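Local coordinates for VP4 protein (Tellina virus 1, PDB 3P06) that probably cleaves the birnavirus polyprotein, of which it is the protease segment, as a serine protease and is seen here as an intramolecular acyl-enzyme, at residues A[8-14]-A[25-31]; A[81-85]-A[181-187]; A[118-123]-A[173-179]. All coordinates share one frame; numbering follows the deposited sequence.

Interaction 1: A[8-14]-A[25-31]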
loop_
_atom_site.group_PDB
_atom_site.type_symbol
_atom_site.label_atom_id
_atom_site.label_comp_id
_atom_site.label_asym_id
_atom_site.label_seq_id
_atom_site.Cartn_x
_atom_site.Cartn_y
_atom_site.Cartn_z
ATOM N N VAL A 8 -2.741 -10.543 5.652
ATOM C CA VAL A 8 -3.456 -10.413 4.405
ATOM C C VAL A 8 -3.691 -8.906 4.215
ATOM O O VAL A 8 -3.959 -8.202 5.183
ATOM C CB VAL A 8 -4.757 -11.263 4.472
ATOM C CG1 VAL A 8 -5.766 -10.870 3.394
ATOM C CG2 VAL A 8 -4.379 -12.778 4.339
ATOM N N GLY A 9 -3.540 -8.427 2.992
ATOM C CA GLY A 9 -3.793 -7.034 2.699
ATOM C C GLY A 9 -3.547 -6.755 1.238
ATOM O O GLY A 9 -3.639 -7.668 0.405
ATOM N N VAL A 10 -3.228 -5.497 0.905
ATOM C CA VAL A 10 -3.045 -5.149 -0.492
ATOM C C VAL A 10 -1.744 -4.333 -0.651
ATOM O O VAL A 10 -1.514 -3.348 0.100
ATOM C CB VAL A 10 -4.303 -4.366 -1.057
ATOM C CG1 VAL A 10 -4.023 -3.824 -2.474
ATOM C CG2 VAL A 10 -5.555 -5.292 -1.063
ATOM N N LEU A 11 -0.906 -4.781 -1.590
ATOM C CA LEU A 11 0.389 -4.197 -1.797
ATOM C C LEU A 11 0.269 -2.816 -2.496
ATOM O O LEU A 11 -0.585 -2.614 -3.328
ATOM C CB LEU A 11 1.206 -5.104 -2.721
ATOM C CG LEU A 11 1.792 -6.301 -1.933
ATOM C CD1 LEU A 11 2.348 -7.258 -2.937
ATOM C CD2 LEU A 11 2.855 -5.824 -0.974
ATOM N N LEU A 12 1.165 -1.909 -2.180
ATOM C CA LEU A 12 1.188 -0.616 -2.869
ATOM C C LEU A 12 2.657 -0.226 -3.099
ATOM O O LEU A 12 3.497 -0.382 -2.219
ATOM C CB LEU A 12 0.430 0.489 -2.060
ATOM C CG LEU A 12 1.023 0.780 -0.676
ATOM C CD1 LEU A 12 1.562 2.213 -0.663
ATOM C CD2 LEU A 12 -0.026 0.625 0.497
ATOM N N PRO A 13 2.954 0.304 -4.278
ATOM C CA PRO A 13 4.321 0.747 -4.578
ATOM C C PRO A 13 4.654 2.107 -3.953
ATOM O O PRO A 13 3.775 2.949 -3.806
ATOM C CB PRO A 13 4.333 0.823 -6.133
ATOM C CG PRO A 13 2.956 1.235 -6.480
ATOM C CD PRO A 13 2.047 0.494 -5.435
ATOM N N VAL A 14 5.907 2.290 -3.545
ATOM C CA VAL A 14 6.392 3.588 -3.093
ATOM C C VAL A 14 7.690 3.916 -3.790
ATOM O O VAL A 14 8.407 3.031 -4.236
ATOM C CB VAL A 14 6.615 3.664 -1.527
ATOM C CG1 VAL A 14 5.318 3.417 -0.844
ATOM C CG2 VAL A 14 7.762 2.626 -1.056
ATOM N N GLY A 25 10.064 0.768 -3.764
ATOM C CA GLY A 25 9.798 -0.282 -2.799
ATOM C C GLY A 25 8.291 -0.533 -2.651
ATOM O O GLY A 25 7.494 -0.108 -3.489
ATOM N N ALA A 26 7.872 -1.139 -1.532
ATOM C CA ALA A 26 6.477 -1.487 -1.379
ATOM C C ALA A 26 6.079 -1.357 0.054
ATOM O O ALA A 26 6.890 -1.566 0.934
ATOM C CB ALA A 26 6.249 -2.915 -1.850
ATOM N N PHE A 27 4.806 -1.007 0.274
ATOM C CA PHE A 27 4.217 -1.130 1.595
ATOM C C PHE A 27 3.051 -2.049 1.335
ATOM O O PHE A 27 2.697 -2.297 0.168
ATOM C CB PHE A 27 3.681 0.235 2.149
ATOM C CG PHE A 27 4.722 1.085 2.867
ATOM C CD1 PHE A 27 5.895 1.437 2.260
ATOM C CD2 PHE A 27 4.509 1.494 4.206
ATOM C CE1 PHE A 27 6.885 2.215 2.919
ATOM C CE2 PHE A 27 5.492 2.281 4.903
ATOM C CZ PHE A 27 6.653 2.674 4.259
HETATM N N MSE A 28 2.465 -2.552 2.395
HETATM C CA MSE A 28 1.194 -3.250 2.283
HETATM C C MSE A 28 0.232 -2.566 3.231
HETATM O O MSE A 28 0.611 -2.187 4.356
HETATM C CB MSE A 28 1.370 -4.723 2.722
HETATM C CG MSE A 28 0.013 -5.407 2.592
HETATM SE SE MSE A 28 -0.028 -7.341 3.030
HETATM C CE MSE A 28 0.814 -7.870 1.381
ATOM N N ALA A 29 -0.991 -2.343 2.776
ATOM C CA ALA A 29 -2.064 -1.909 3.689
ATOM C C ALA A 29 -2.584 -3.257 4.295
ATOM O O ALA A 29 -3.288 -4.009 3.606
ATOM C CB ALA A 29 -3.225 -1.243 2.894
ATOM N N VAL A 30 -2.233 -3.542 5.546
ATOM C CA VAL A 30 -2.504 -4.865 6.091
ATOM C C VAL A 30 -3.784 -4.767 6.917
ATOM O O VAL A 30 -4.032 -3.771 7.636
ATOM C CB VAL A 30 -1.382 -5.327 7.043
ATOM C CG1 VAL A 30 -1.681 -6.829 7.613
ATOM C CG2 VAL A 30 -0.019 -5.204 6.384
ATOM N N LYS A 31 -4.588 -5.810 6.881
ATOM C CA LYS A 31 -5.790 -5.814 7.701
ATOM C C LYS A 31 -5.433 -6.064 9.152
ATOM O O LYS A 31 -4.689 -6.995 9.448
ATOM C CB LYS A 31 -6.735 -6.902 7.246
ATOM C CG LYS A 31 -7.279 -6.657 5.833
ATOM C CD LYS A 31 -8.120 -7.916 5.458
ATOM C CE LYS A 31 -9.412 -7.884 6.256
ATOM N NZ LYS A 31 -10.494 -7.322 5.357
HETATM O O HOH W 1 -3.825 -9.549 8.165
#
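M28, a selenomethionine, reaches across to the backbone and side chains of strand 9-14, and its course can be followed atom by atom. CB lies beside L11 CD2. CG, set anti to the backbone N (chi1 180°), runs over the backbone of V10, 3.6 Å from V10 O. SE comes next and settles 3.7 Å from G9 N, where the glycine offers bare backbone. A bend at chi3 (-76°) then turns CE back along the neighbouring strand, so that the methyl ends 3.7 Å from L11 CD2. The length and flexibility of a methionine side chain suit this path, since it can cover a glycine and still return to a leucine.

The two strands form a beta hairpin, antiparallel and twisted with their N-to-C directions 145° apart, at the heart of the S50 peptidase fold. V10 with A29, L12 with F27 and V14 with G25 are hydrogen-bonded pairs, each joined by two N-H to O=C bonds; L12 N to F27 O measures 2.8 Å. Beyond them K31 N gives an almost straight bond to V8 O, and water 1 links V8 N to K31 O.

L11, P13, A26 and M28 share one face, on which P13 lies near K141. V10, L12, V14, F27 and A29 share the other, where L12 lies near S102; K141 and S102 are the predicted catalytic pair. L12 CG rests 3.9 Å from F27 CB, while V14 CG1 meets F27 CD1 at 3.7 Å, the two side chains crossing at about a right angle. The small alanines A106, A107 and A110 let helix 104-111 come close to V10, L12 and A29. K31 NZ is tied to A110 O and L113 O.

Interaction 2: A[81-85]-A[181-187]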
loop_
_atom_site.group_PDB
_atom_site.type_symbol
_atom_site.label_atom_id
_atom_site.label_comp_id
_atom_site.label_asym_id
_atom_site.label_seq_id
_atom_site.Cartn_x
_atom_site.Cartn_y
_atom_site.Cartn_z
ATOM N N VAL A 81 7.240 -3.533 3.320
ATOM C CA VAL A 81 7.484 -4.975 3.176
ATOM C C VAL A 81 8.617 -5.166 2.215
ATOM O O VAL A 81 8.751 -4.406 1.220
ATOM C CB VAL A 81 6.227 -5.741 2.697
ATOM C CG1 VAL A 81 5.049 -5.508 3.668
ATOM C CG2 VAL A 81 5.805 -5.339 1.292
ATOM N N VAL A 82 9.479 -6.133 2.494
ATOM C CA VAL A 82 10.537 -6.417 1.519
ATOM C C VAL A 82 10.231 -7.714 0.787
ATOM O O VAL A 82 10.925 -8.059 -0.194
ATOM C CB VAL A 82 11.971 -6.457 2.182
ATOM C CG1 VAL A 82 12.417 -5.024 2.579
ATOM C CG2 VAL A 82 12.069 -7.419 3.429
ATOM N N GLN A 83 9.242 -8.469 1.306
ATOM C CA GLN A 83 8.801 -9.725 0.687
ATOM C C GLN A 83 7.353 -9.899 0.945
ATOM O O GLN A 83 6.893 -9.518 2.021
ATOM C CB GLN A 83 9.492 -11.012 1.221
ATOM C CG GLN A 83 10.953 -11.040 0.936
ATOM C CD GLN A 83 11.644 -12.306 1.431
ATOM O OE1 GLN A 83 11.011 -13.246 1.890
ATOM N NE2 GLN A 83 12.961 -12.327 1.303
ATOM N N ALA A 84 6.631 -10.460 -0.018
ATOM C CA ALA A 84 5.222 -10.800 0.203
ATOM C C ALA A 84 4.844 -12.100 -0.480
ATOM O O ALA A 84 5.389 -12.427 -1.574
ATOM C CB ALA A 84 4.287 -9.633 -0.275
ATOM N N THR A 85 3.918 -12.835 0.145
ATOM C CA THR A 85 3.335 -14.009 -0.468
ATOM C C THR A 85 1.820 -13.815 -0.363
ATOM O O THR A 85 1.382 -12.799 0.180
ATOM C CB THR A 85 3.755 -15.370 0.234
ATOM O OG1 THR A 85 3.204 -15.429 1.575
ATOM C CG2 THR A 85 5.313 -15.546 0.276
ATOM N N PRO A 181 5.620 -17.723 -6.411
ATOM C CA PRO A 181 5.328 -17.893 -4.980
ATOM C C PRO A 181 5.485 -16.642 -4.112
ATOM O O PRO A 181 4.862 -16.542 -3.053
ATOM C CB PRO A 181 6.336 -19.011 -4.530
ATOM C CG PRO A 181 7.321 -19.153 -5.648
ATOM C CD PRO A 181 6.546 -18.761 -6.900
HETATM N N MSE A 182 6.293 -15.699 -4.560
HETATM C CA MSE A 182 6.731 -14.587 -3.683
HETATM C C MSE A 182 7.221 -13.440 -4.562
HETATM O O MSE A 182 7.702 -13.698 -5.671
HETATM C CB MSE A 182 7.885 -15.084 -2.823
HETATM C CG MSE A 182 8.551 -14.108 -1.858
HETATM SE SE MSE A 182 10.379 -14.809 -1.361
HETATM C CE MSE A 182 10.158 -16.751 -1.435
ATOM N N VAL A 183 7.058 -12.206 -4.078
ATOM C CA VAL A 183 7.632 -11.042 -4.702
ATOM C C VAL A 183 8.557 -10.442 -3.684
ATOM O O VAL A 183 8.297 -10.475 -2.450
ATOM C CB VAL A 183 6.555 -9.954 -5.221
ATOM C CG1 VAL A 183 5.880 -10.464 -6.511
ATOM C CG2 VAL A 183 5.461 -9.606 -4.172
ATOM N N THR A 184 9.665 -9.895 -4.157
ATOM C CA THR A 184 10.518 -9.206 -3.211
ATOM C C THR A 184 10.743 -7.740 -3.656
ATOM O O THR A 184 10.597 -7.421 -4.847
ATOM C CB THR A 184 11.811 -9.947 -3.035
ATOM O OG1 THR A 184 12.533 -9.842 -4.261
ATOM C CG2 THR A 184 11.550 -11.445 -2.755
ATOM N N PHE A 185 11.108 -6.872 -2.714
ATOM C CA PHE A 185 11.277 -5.438 -2.999
ATOM C C PHE A 185 12.511 -4.948 -2.290
ATOM O O PHE A 185 12.926 -5.585 -1.313
ATOM C CB PHE A 185 10.079 -4.665 -2.495
ATOM C CG PHE A 185 8.791 -5.147 -3.030
ATOM C CD1 PHE A 185 8.353 -4.747 -4.327
ATOM C CD2 PHE A 185 8.002 -6.011 -2.272
ATOM C CE1 PHE A 185 7.124 -5.234 -4.858
ATOM C CE2 PHE A 185 6.745 -6.469 -2.785
ATOM C CZ PHE A 185 6.329 -6.087 -4.085
ATOM N N SER A 186 13.117 -3.849 -2.778
ATOM C CA SER A 186 14.236 -3.179 -2.109
ATOM C C SER A 186 13.698 -2.397 -0.910
ATOM O O SER A 186 12.523 -1.954 -0.892
ATOM C CB SER A 186 14.932 -2.156 -3.047
ATOM O OG SER A 186 15.857 -2.809 -3.899
ATOM N N SER A 187 14.554 -2.188 0.075
ATOM C CA SER A 187 14.167 -1.300 1.160
ATOM C C SER A 187 14.965 0.002 1.103
ATOM O O SER A 187 15.985 0.081 0.437
ATOM C CB SER A 187 14.348 -1.990 2.509
ATOM O OG SER A 187 15.624 -2.616 2.582
#
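Q83 and T184 face each other as a non-hydrogen-bonded pair, and A84 and V183 as a hydrogen-bonded one, where segments 81-85 and 181-187 run antiparallel, 176° apart end to end. Strand 183-184 is the edge, within the chain, of a four-stranded antiparallel sheet and pairs with 83-84, the next strand in. V183 O takes the A84 N-H at 2.9 Å, and A84 O takes the V183 N-H in return, both donors lying in the carbonyl plane. Past the regular pairing, F185 N still reaches V82 O at 2.8 Å, but it stands 46° out of the carbonyl plane, as the backbone turns away at V82.

Side chains alternate between the two faces. Inward, A84 CB meets V183 CG2 at 4.1 Å; a small and a beta-branched residue fit here because L11 of the central hairpin packs against both. F185 leans to the same side, though it is only partly covered; its CD2 lies near V81 CG2 and its ring reaches A26.

The outward face carries Q83 and T184, polar residues that tolerate solvent. They lie side by side and point the same way, with Q83 CG 3.8 Å from T184 CG2. At one end T85 sets its methyl against P181, CG2 standing 3.5 Å from P181 O, because OG1 sits between the backbone N and the carbonyl carbon (chi1 66°), held there by S88 OG and T87 N. At the other end V82 CG1 touches S187 CB.

M182, a selenomethionine with CG anti to its own N, lies on the outer side, crosses the glutamine obliquely and brings SE to 3.7 Å from Q83 OE1.

Interaction 3: A[118-123]-A[173-179]. With URE (urea), chain G.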
loop_
_atom_site.group_PDB
_atom_site.type_symbol
_atom_site.label_atom_id
_atom_site.label_comp_id
_atom_site.label_asym_id
_atom_site.label_seq_id
_atom_site.Cartn_x
_atom_site.Cartn_y
_atom_site.Cartn_z
ATOM N N THR A 118 -3.923 -12.254 0.017
ATOM C CA THR A 118 -3.506 -10.980 -0.629
ATOM C C THR A 118 -3.541 -11.224 -2.137
ATOM O O THR A 118 -3.062 -12.284 -2.585
ATOM C CB THR A 118 -2.051 -10.719 -0.205
ATOM O OG1 THR A 118 -2.024 -10.518 1.216
ATOM C CG2 THR A 118 -1.417 -9.554 -0.937
ATOM N N PRO A 119 -4.123 -10.288 -2.931
ATOM C CA PRO A 119 -4.153 -10.452 -4.383
ATOM C C PRO A 119 -2.743 -10.271 -4.993
ATOM O O PRO A 119 -1.903 -9.526 -4.455
ATOM C CB PRO A 119 -5.063 -9.271 -4.871
ATOM C CG PRO A 119 -5.015 -8.291 -3.841
ATOM C CD PRO A 119 -4.844 -9.065 -2.502
ATOM N N PHE A 120 -2.500 -10.919 -6.117
ATOM C CA PHE A 120 -1.221 -10.763 -6.770
ATOM C C PHE A 120 -1.355 -9.561 -7.682
ATOM O O PHE A 120 -1.494 -9.716 -8.895
ATOM C CB PHE A 120 -0.902 -12.024 -7.539
ATOM C CG PHE A 120 0.441 -12.022 -8.186
ATOM C CD1 PHE A 120 1.588 -11.967 -7.426
ATOM C CD2 PHE A 120 0.556 -12.111 -9.592
ATOM C CE1 PHE A 120 2.859 -11.950 -8.041
ATOM C CE2 PHE A 120 1.855 -12.086 -10.199
ATOM C CZ PHE A 120 2.970 -12.042 -9.417
ATOM N N LEU A 121 -1.336 -8.370 -7.085
ATOM C CA LEU A 121 -1.583 -7.174 -7.815
ATOM C C LEU A 121 -1.254 -6.029 -6.885
ATOM O O LEU A 121 -1.647 -6.047 -5.713
ATOM C CB LEU A 121 -3.065 -7.100 -8.182
ATOM C CG LEU A 121 -3.499 -5.914 -9.060
ATOM C CD1 LEU A 121 -3.049 -6.096 -10.463
ATOM C CD2 LEU A 121 -5.012 -5.672 -9.042
HETATM N N MSE A 122 -0.561 -5.022 -7.368
HETATM C CA MSE A 122 -0.254 -3.882 -6.512
HETATM C C MSE A 122 -1.255 -2.805 -6.870
HETATM O O MSE A 122 -1.770 -2.768 -8.017
HETATM C CB MSE A 122 1.158 -3.369 -6.793
HETATM C CG MSE A 122 2.226 -4.435 -6.465
HETATM SE SE MSE A 122 4.001 -3.544 -6.656
HETATM C CE MSE A 122 4.029 -2.917 -4.813
ATOM N N VAL A 123 -1.523 -1.916 -5.927
ATOM C CA VAL A 123 -2.519 -0.893 -6.215
ATOM C C VAL A 123 -2.004 0.500 -5.826
ATOM O O VAL A 123 -1.421 0.645 -4.774
ATOM C CB VAL A 123 -3.833 -1.258 -5.458
ATOM C CG1 VAL A 123 -4.841 -0.101 -5.519
ATOM C CG2 VAL A 123 -4.456 -2.609 -6.032
ATOM N N VAL A 173 -9.465 -6.697 -7.450
ATOM C CA VAL A 173 -8.591 -7.346 -6.454
ATOM C C VAL A 173 -9.138 -8.692 -6.028
ATOM O O VAL A 173 -8.439 -9.444 -5.361
ATOM C CB VAL A 173 -8.281 -6.465 -5.165
ATOM C CG1 VAL A 173 -7.626 -5.128 -5.551
ATOM C CG2 VAL A 173 -9.509 -6.241 -4.290
ATOM N N GLY A 174 -10.394 -8.984 -6.391
ATOM C CA GLY A 174 -11.070 -10.206 -5.947
ATOM C C GLY A 174 -10.481 -11.474 -6.549
ATOM O O GLY A 174 -10.510 -12.533 -5.910
ATOM N N ASP A 175 -9.935 -11.399 -7.757
ATOM C CA ASP A 175 -9.507 -12.621 -8.449
ATOM C C ASP A 175 -8.143 -12.445 -9.095
ATOM O O ASP A 175 -8.077 -12.278 -10.328
ATOM C CB ASP A 175 -10.515 -12.936 -9.559
ATOM C CG ASP A 175 -10.540 -14.405 -9.958
ATOM O OD1 ASP A 175 -10.047 -15.281 -9.193
ATOM O OD2 ASP A 175 -11.106 -14.693 -11.056
ATOM N N LYS A 176 -7.079 -12.463 -8.274
ATOM C CA LYS A 176 -5.682 -12.270 -8.735
ATOM C C LYS A 176 -4.729 -13.331 -8.173
ATOM O O LYS A 176 -3.992 -13.094 -7.191
ATOM C CB LYS A 176 -5.207 -10.827 -8.466
ATOM C CG LYS A 176 -5.947 -9.800 -9.360
ATOM C CD LYS A 176 -5.436 -9.822 -10.821
ATOM C CE LYS A 176 -6.284 -8.896 -11.716
ATOM N NZ LYS A 176 -7.757 -9.137 -11.575
ATOM N N PRO A 177 -4.771 -14.540 -8.778
ATOM C CA PRO A 177 -3.962 -15.649 -8.258
ATOM C C PRO A 177 -2.474 -15.317 -8.413
ATOM O O PRO A 177 -2.093 -14.515 -9.269
ATOM C CB PRO A 177 -4.376 -16.867 -9.137
ATOM C CG PRO A 177 -5.094 -16.288 -10.309
ATOM C CD PRO A 177 -5.508 -14.888 -10.014
ATOM N N TRP A 178 -1.661 -15.937 -7.579
ATOM C CA TRP A 178 -0.208 -15.705 -7.529
ATOM C C TRP A 178 0.444 -16.448 -8.700
ATOM O O TRP A 178 0.397 -17.703 -8.746
ATOM C CB TRP A 178 0.335 -16.168 -6.145
ATOM C CG TRP A 178 0.071 -15.056 -5.182
ATOM C CD1 TRP A 178 -1.180 -14.614 -4.762
ATOM C CD2 TRP A 178 1.032 -14.106 -4.649
ATOM N NE1 TRP A 178 -1.030 -13.488 -3.942
ATOM C CE2 TRP A 178 0.302 -13.145 -3.883
ATOM C CE3 TRP A 178 2.433 -13.980 -4.730
ATOM C CZ2 TRP A 178 0.940 -12.084 -3.195
ATOM C CZ3 TRP A 178 3.066 -12.907 -4.076
ATOM C CH2 TRP A 178 2.321 -11.974 -3.304
ATOM N N ARG A 179 1.056 -15.716 -9.633
ATOM C CA ARG A 179 1.733 -16.390 -10.758
ATOM C C ARG A 179 3.151 -16.864 -10.350
ATOM O O ARG A 179 3.786 -17.639 -11.050
ATOM C CB ARG A 179 1.788 -15.498 -12.008
ATOM C CG ARG A 179 0.421 -15.043 -12.567
ATOM C CD ARG A 179 -0.329 -16.190 -13.217
ATOM N NE ARG A 179 -1.747 -15.866 -13.371
ATOM C CZ ARG A 179 -2.646 -16.655 -13.948
ATOM N NH1 ARG A 179 -2.299 -17.834 -14.451
ATOM N NH2 ARG A 179 -3.904 -16.258 -14.015
HETATM C C URE G . -6.677 -13.935 -4.891
HETATM O O URE G . -7.054 -12.866 -5.384
HETATM N N1 URE G . -7.584 -14.825 -4.500
HETATM N N2 URE G . -5.383 -14.254 -4.703
#
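K176 O is gripped from two sources: F120 N donates to it at 2.8 Å, and N2 of the bound urea adds a weak bond at 3.1 Å. The same urea accepts from K176 N through its O, at 2.9 Å, so the small planar molecule pairs with both backbone groups of one residue. A second bond ties the loop after helix 166-173 to segment 118-123: W178 NE1 points almost straight at T118 O (2.7 Å, 176°), which lies in the plane of the indole. F120 CB and CD1 stand over the indole, the phenyl ring itself set obliquely to it. CB is 3.8 Å from the centroid of the five-membered ring, only 6° off the normal, in a CH-pi contact, and CD1 lies near CE3. CG placed anti to the backbone N (chi1 -176°) carries the phenyl ring on past W178 to R179, whose N lies over one face. P119 CG packs on V173 CB, and L121 CB on K176 CG.

F120 is also the centre of an inverse gamma turn. Tryptophan suits its place by serving as both N-H donor and flat platform, which implies that the loop is fastened by directional bonds and CH-pi contact together, with urea bridging groups of its backbone.

In the fold
The centre of interaction 1 lies about 3 Å from that of the chain; those of interactions 2 and 3 lie about 13 Å from it, yet 3 is buried and 2 only partly. The hairpin holds both: A26 and V81 are probably joined by a backbone bond, as are L11 and V123, and G9 N probably binds T118 OG1. Interaction 3 is nested within the loop that 81-85 and 181-187 close, and the two touch where W178 packs against A84 and T85, and F120 against V183. Regular strand pairing dominates the first, fades to two bridges in the second, and gives way in the third to an indole N-H bond, a single backbone bond, CH-pi packing and a ligand.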